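Local coordinates for sensor protein (Vibrio parahaemolyticus, PDB 3I9Y), which forms the sensor domain of TorS, a TMAO-responsive histidine kinase receptor that probably autophosphorylates a histidine with ATP in a two-component pathway, at residues 96-101 with 179-184; 194-199 with 231-236. All blocks are in the same frame, centred on the assembly; numbering follows the deposited sequence.

Contact 1: 96-101 with 179-184; sequences EIDTRV and EARTLT
R181 sets CG between its own N and C (chi1 70°) and bends at chi3, which brings the guanidinium up to D98 and V101 on helix 63-114, while D98, its CG anti to the carbonyl carbon and beside the backbone N, leans over to meet it. The contact belongs to the helical-bundle architecture of the sensor domain, two stacked four-helix bundles, and lies where helix 158-180 ends in a type I beta turn from A180 to L183. V101 CG1 sits 3.5 Å above the guanidinium plane of R181, over its centre, and is nearest to R181 NH1 at 3.6 Å. At the guanidinium edge, R181 NH2 reaches D98 OD1 at 3.1 Å in a salt bridge whose hydrogen bond is weak (149°), and the carboxylate stands almost perpendicular, at 87°. The other terminal nitrogen, R181 NH1, is held by E178, so the charge is shared between two acids. Deeper in, I97 CG2 lies 4.3 Å from R181 CB and packs the aliphatic root of the arginine. One water bridges the segments as well, donating to D98 O at 2.8 Å and weakly accepting from R181 NH2 at 3.0 Å.

Contact 2: 194-199 with 231-236; sequences TAFENN and VVFTIL
Two phenylalanines make this a buried, wholly apolar helix-helix contact: F196 of helix 186-208 meets F233 of helix 232-267 inside a helical bundle of the sensor domain, whose fold stacks two four-helix bundles. The pair is oblique, neither a stack nor an edge-to-face arrangement. Its ring centroids lie 5.4 Å apart and its planes are inclined at 54°. F233 offers its outer end, CE2 and CZ, whereas F196 receives it close to the root of its side chain. F233 CE2 comes over one face of the F196 ring, 3.8 Å from F196 CG and 3.9 Å from F196 CD2.

The torsions account for this meeting of CE2 and CZ of F233 with CB and CG of F196. F233 places CG anti to its carbonyl carbon (chi1 -75°) and extends its ring toward helix 186-208; F196, with CG anti to the backbone N and beside the carbonyl carbon (chi1 169°), presents one ring face to F233 CE2. I177 of helix 158-180 and the loop residue Q230 also touch F196, while I192 and Q193 lie against F233. The three helices are thus joined through side-chain packing around the phenylalanines. The closest approach between the two segments falls beside the ring-over-ring overlap, at the base of the F196 side chain, where F233 CZ settles against F196 CB at 3.7 Å.

Overall arrangement
Contact 1 and contact 2 show how one helical bundle can be tied together by unlike means, a charged bridge at a partly exposed turn and an aromatic pair in the buried interior. Their centres are about 11 Å apart, and they are in series along the chain, with helices 158-180 and 186-208 consecutive. Helix 232-267 joins them: I97 CG1 packs on I235 CG2 at 3.5 Å, and R181 CA on L236 CD2 at 3.6 Å. F233 of contact 2 also touches A180 in contact 1. The centres of contacts 1 and 2 lie about 11 Å and 18 Å, respectively, from the centre of the chain.

Contact 1: 96-101 with 179-184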
loop_
_atom_site.group_PDB
_atom_site.type_symbol
_atom_site.label_atom_id
_atom_site.label_comp_id
_atom_site.label_asym_id
_atom_site.label_seq_id
_atom_site.Cartn_x
_atom_site.Cartn_y
_atom_site.Cartn_z
ATOM N N GLU A 96 9.588 -1.937 2.998
ATOM C CA GLU A 96 10.339 -2.976 2.440
ATOM C C GLU A 96 10.877 -2.364 1.059
ATOM O O GLU A 96 12.059 -2.628 0.666
ATOM C CB GLU A 96 9.594 -4.284 2.149
ATOM C CG GLU A 96 9.167 -5.311 3.479
ATOM C CD GLU A 96 10.346 -6.288 3.956
ATOM O OE1 GLU A 96 11.491 -6.098 3.304
ATOM O OE2 GLU A 96 10.180 -7.263 4.871
ATOM N N ILE A 97 9.971 -1.763 0.247
ATOM C CA ILE A 97 10.373 -1.215 -1.008
ATOM C C ILE A 97 11.440 -0.072 -0.876
ATOM O O ILE A 97 12.383 -0.111 -1.605
ATOM C CB ILE A 97 9.115 -0.700 -1.772
ATOM C CG1 ILE A 97 8.268 -1.925 -2.200
ATOM C CG2 ILE A 97 9.576 0.040 -3.006
ATOM C CD1 ILE A 97 6.713 -1.541 -2.290
ATOM N N ASP A 98 11.281 0.948 -0.009
ATOM C CA ASP A 98 12.264 1.961 0.055
ATOM C C ASP A 98 13.635 1.454 0.541
ATOM O O ASP A 98 14.611 1.897 0.017
ATOM C CB ASP A 98 11.855 3.156 0.937
ATOM C CG ASP A 98 10.591 3.908 0.285
ATOM O OD1 ASP A 98 10.191 3.576 -0.892
ATOM O OD2 ASP A 98 10.029 4.825 0.889
ATOM N N THR A 99 13.646 0.531 1.471
ATOM C CA THR A 99 14.917 0.003 1.909
ATOM C C THR A 99 15.601 -0.693 0.707
ATOM O O THR A 99 16.765 -0.533 0.454
ATOM C CB THR A 99 14.676 -1.072 3.048
ATOM O OG1 THR A 99 14.054 -0.223 4.084
ATOM C CG2 THR A 99 16.075 -1.473 3.751
ATOM N N ARG A 100 14.865 -1.462 -0.020
ATOM C CA ARG A 100 15.489 -2.166 -1.117
ATOM C C ARG A 100 15.995 -1.206 -2.281
ATOM O O ARG A 100 17.051 -1.476 -2.890
ATOM C CB ARG A 100 14.447 -3.190 -1.658
ATOM C CG ARG A 100 14.479 -4.562 -0.924
ATOM C CD ARG A 100 13.006 -5.017 -0.510
ATOM N NE ARG A 100 12.807 -6.238 0.379
ATOM C CZ ARG A 100 13.287 -7.360 -0.059
ATOM N NH1 ARG A 100 13.913 -7.374 -1.196
ATOM N NH2 ARG A 100 13.095 -8.478 0.541
ATOM N N VAL A 101 15.228 -0.118 -2.552
ATOM C CA VAL A 101 15.580 0.802 -3.582
ATOM C C VAL A 101 16.869 1.507 -3.110
ATOM O O VAL A 101 17.877 1.558 -3.905
ATOM C CB VAL A 101 14.412 1.760 -3.850
ATOM C CG1 VAL A 101 14.948 3.103 -4.664
ATOM C CG2 VAL A 101 13.216 0.978 -4.512
ATOM N N GLU A 179 11.796 4.898 -11.352
ATOM C CA GLU A 179 10.509 5.145 -11.981
ATOM C C GLU A 179 9.446 4.068 -11.454
ATOM O O GLU A 179 8.254 4.382 -11.211
ATOM C CB GLU A 179 10.647 4.883 -13.488
ATOM C CG GLU A 179 9.266 4.944 -14.002
ATOM C CD GLU A 179 9.149 4.968 -15.485
ATOM O OE1 GLU A 179 9.950 4.254 -16.120
ATOM O OE2 GLU A 179 8.163 5.656 -16.054
ATOM N N ALA A 180 9.880 2.776 -11.432
ATOM C CA ALA A 180 9.054 1.692 -11.029
ATOM C C ALA A 180 8.380 1.944 -9.640
ATOM O O ALA A 180 7.181 1.711 -9.580
ATOM C CB ALA A 180 9.778 0.330 -10.978
ATOM N N ARG A 181 9.015 2.588 -8.621
ATOM C CA ARG A 181 8.309 2.630 -7.364
ATOM C C ARG A 181 7.308 3.741 -7.370
ATOM O O ARG A 181 6.639 3.970 -6.342
ATOM C CB ARG A 181 9.313 2.784 -6.279
ATOM C CG ARG A 181 9.825 4.129 -6.443
ATOM C CD ARG A 181 11.198 4.331 -5.990
ATOM N NE ARG A 181 11.285 4.716 -4.628
ATOM C CZ ARG A 181 12.153 5.469 -3.990
ATOM N NH1 ARG A 181 13.171 6.171 -4.376
ATOM N NH2 ARG A 181 12.296 5.088 -2.652
ATOM N N THR A 182 7.145 4.471 -8.505
ATOM C CA THR A 182 6.160 5.585 -8.483
ATOM C C THR A 182 5.006 5.155 -9.390
ATOM O O THR A 182 4.087 5.852 -9.486
ATOM C CB THR A 182 6.620 6.916 -9.147
ATOM O OG1 THR A 182 6.810 6.681 -10.568
ATOM C CG2 THR A 182 7.923 7.473 -8.489
ATOM N N LEU A 183 5.054 4.045 -10.003
ATOM C CA LEU A 183 3.975 3.718 -10.942
ATOM C C LEU A 183 2.719 3.199 -10.211
ATOM O O LEU A 183 2.797 2.466 -9.155
ATOM C CB LEU A 183 4.401 2.563 -11.914
ATOM C CG LEU A 183 5.643 2.750 -12.840
ATOM C CD1 LEU A 183 5.921 1.507 -13.802
ATOM C CD2 LEU A 183 5.262 4.054 -13.764
ATOM N N THR A 184 1.554 3.583 -10.787
ATOM C CA THR A 184 0.299 3.124 -10.211
ATOM C C THR A 184 -0.355 2.214 -11.267
ATOM O O THR A 184 -1.507 1.797 -11.130
ATOM C CB THR A 184 -0.691 4.293 -9.914
ATOM O OG1 THR A 184 -0.815 5.005 -11.140
ATOM C CG2 THR A 184 -0.206 5.337 -8.885
HETATM O O HOH W 1 14.595 4.567 -0.786
#

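Contact 2: 194-199 with 231-236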
loop_
_atom_site.group_PDB
_atom_site.type_symbol
_atom_site.label_atom_id
_atom_site.label_comp_id
_atom_site.label_asym_id
_atom_site.label_seq_id
_atom_site.Cartn_x
_atom_site.Cartn_y
_atom_site.Cartn_z
ATOM N N THR A 194 10.593 -6.479 -16.568
ATOM C CA THR A 194 11.316 -7.442 -17.469
ATOM C C THR A 194 12.386 -6.556 -18.236
ATOM O O THR A 194 13.493 -6.987 -18.524
ATOM C CB THR A 194 10.377 -8.215 -18.512
ATOM O OG1 THR A 194 10.098 -7.319 -19.595
ATOM C CG2 THR A 194 9.134 -8.607 -17.989
ATOM N N ALA A 195 12.050 -5.307 -18.442
ATOM C CA ALA A 195 13.047 -4.425 -19.009
ATOM C C ALA A 195 14.355 -4.295 -18.080
ATOM O O ALA A 195 15.508 -4.315 -18.546
ATOM C CB ALA A 195 12.445 -3.095 -19.226
ATOM N N PHE A 196 14.219 -4.313 -16.771
ATOM C CA PHE A 196 15.361 -4.074 -15.892
ATOM C C PHE A 196 16.039 -5.351 -15.937
ATOM O O PHE A 196 17.295 -5.432 -15.893
ATOM C CB PHE A 196 14.841 -3.864 -14.404
ATOM C CG PHE A 196 15.928 -3.859 -13.353
ATOM C CD1 PHE A 196 16.433 -2.622 -12.869
ATOM C CD2 PHE A 196 16.402 -5.016 -12.830
ATOM C CE1 PHE A 196 17.415 -2.594 -11.881
ATOM C CE2 PHE A 196 17.390 -5.017 -11.826
ATOM C CZ PHE A 196 17.919 -3.822 -11.347
ATOM N N GLU A 197 15.253 -6.454 -16.000
ATOM C CA GLU A 197 15.980 -7.752 -16.012
ATOM C C GLU A 197 16.848 -7.955 -17.339
ATOM O O GLU A 197 17.920 -8.573 -17.317
ATOM C CB GLU A 197 15.007 -8.907 -15.991
ATOM C CG GLU A 197 15.745 -10.238 -16.103
ATOM C CD GLU A 197 14.765 -11.461 -15.896
ATOM O OE1 GLU A 197 13.573 -11.482 -16.393
ATOM O OE2 GLU A 197 15.181 -12.414 -15.179
ATOM N N ASN A 198 16.333 -7.512 -18.460
ATOM C CA ASN A 198 17.058 -7.692 -19.785
ATOM C C ASN A 198 18.358 -6.781 -19.672
ATOM O O ASN A 198 19.459 -7.238 -19.945
ATOM C CB ASN A 198 16.180 -7.191 -20.920
ATOM C CG ASN A 198 14.906 -8.119 -21.195
ATOM O OD1 ASN A 198 14.895 -9.396 -20.879
ATOM N ND2 ASN A 198 13.820 -7.484 -21.812
ATOM N N ASN A 199 18.239 -5.584 -19.085
ATOM C CA ASN A 199 19.417 -4.687 -18.912
ATOM C C ASN A 199 20.439 -5.285 -18.070
ATOM O O ASN A 199 21.617 -5.168 -18.336
ATOM C CB ASN A 199 19.019 -3.402 -18.324
ATOM C CG ASN A 199 18.409 -2.612 -19.279
ATOM O OD1 ASN A 199 18.581 -2.968 -20.434
ATOM N ND2 ASN A 199 17.643 -1.507 -18.937
ATOM N N VAL A 231 13.798 -8.955 -6.444
ATOM C CA VAL A 231 12.538 -9.334 -5.652
ATOM C C VAL A 231 11.808 -8.012 -5.361
ATOM O O VAL A 231 10.605 -8.056 -5.105
ATOM C CB VAL A 231 12.730 -9.952 -4.195
ATOM C CG1 VAL A 231 13.830 -10.968 -4.192
ATOM C CG2 VAL A 231 13.403 -8.977 -3.336
ATOM N N VAL A 232 12.448 -6.815 -5.429
ATOM C CA VAL A 232 11.644 -5.531 -5.140
ATOM C C VAL A 232 10.453 -5.375 -6.148
ATOM O O VAL A 232 9.407 -4.818 -5.847
ATOM C CB VAL A 232 12.556 -4.357 -5.187
ATOM C CG1 VAL A 232 12.858 -3.982 -6.664
ATOM C CG2 VAL A 232 11.877 -3.151 -4.558
ATOM N N PHE A 233 10.548 -5.877 -7.403
ATOM C CA PHE A 233 9.466 -5.715 -8.311
ATOM C C PHE A 233 8.276 -6.677 -7.828
ATOM O O PHE A 233 7.107 -6.339 -8.079
ATOM C CB PHE A 233 9.904 -6.173 -9.764
ATOM C CG PHE A 233 10.808 -5.146 -10.425
ATOM C CD1 PHE A 233 10.273 -3.969 -10.963
ATOM C CD2 PHE A 233 12.191 -5.395 -10.408
ATOM C CE1 PHE A 233 11.128 -3.067 -11.481
ATOM C CE2 PHE A 233 13.085 -4.479 -10.925
ATOM C CZ PHE A 233 12.590 -3.311 -11.469
ATOM N N THR A 234 8.526 -7.800 -7.145
ATOM C CA THR A 234 7.316 -8.523 -6.809
ATOM C C THR A 234 6.772 -7.816 -5.593
ATOM O O THR A 234 5.600 -7.909 -5.408
ATOM C CB THR A 234 7.513 -9.973 -6.445
ATOM O OG1 THR A 234 8.283 -9.958 -5.267
ATOM C CG2 THR A 234 8.485 -10.683 -7.434
ATOM N N ILE A 235 7.519 -6.990 -4.823
ATOM C CA ILE A 235 6.898 -6.269 -3.637
ATOM C C ILE A 235 6.084 -5.075 -4.198
ATOM O O ILE A 235 4.968 -4.730 -3.715
ATOM C CB ILE A 235 7.955 -5.799 -2.642
ATOM C CG1 ILE A 235 8.769 -7.079 -2.175
ATOM C CG2 ILE A 235 7.187 -5.205 -1.439
ATOM C CD1 ILE A 235 10.027 -6.668 -1.283
ATOM N N LEU A 236 6.558 -4.516 -5.342
ATOM C CA LEU A 236 5.801 -3.415 -5.991
ATOM C C LEU A 236 4.449 -3.959 -6.479
ATOM O O LEU A 236 3.394 -3.188 -6.409
ATOM C CB LEU A 236 6.534 -2.753 -7.193
ATOM C CG LEU A 236 7.673 -1.881 -6.600
ATOM C CD1 LEU A 236 8.594 -1.527 -7.910
ATOM C CD2 LEU A 236 7.169 -0.506 -6.094
#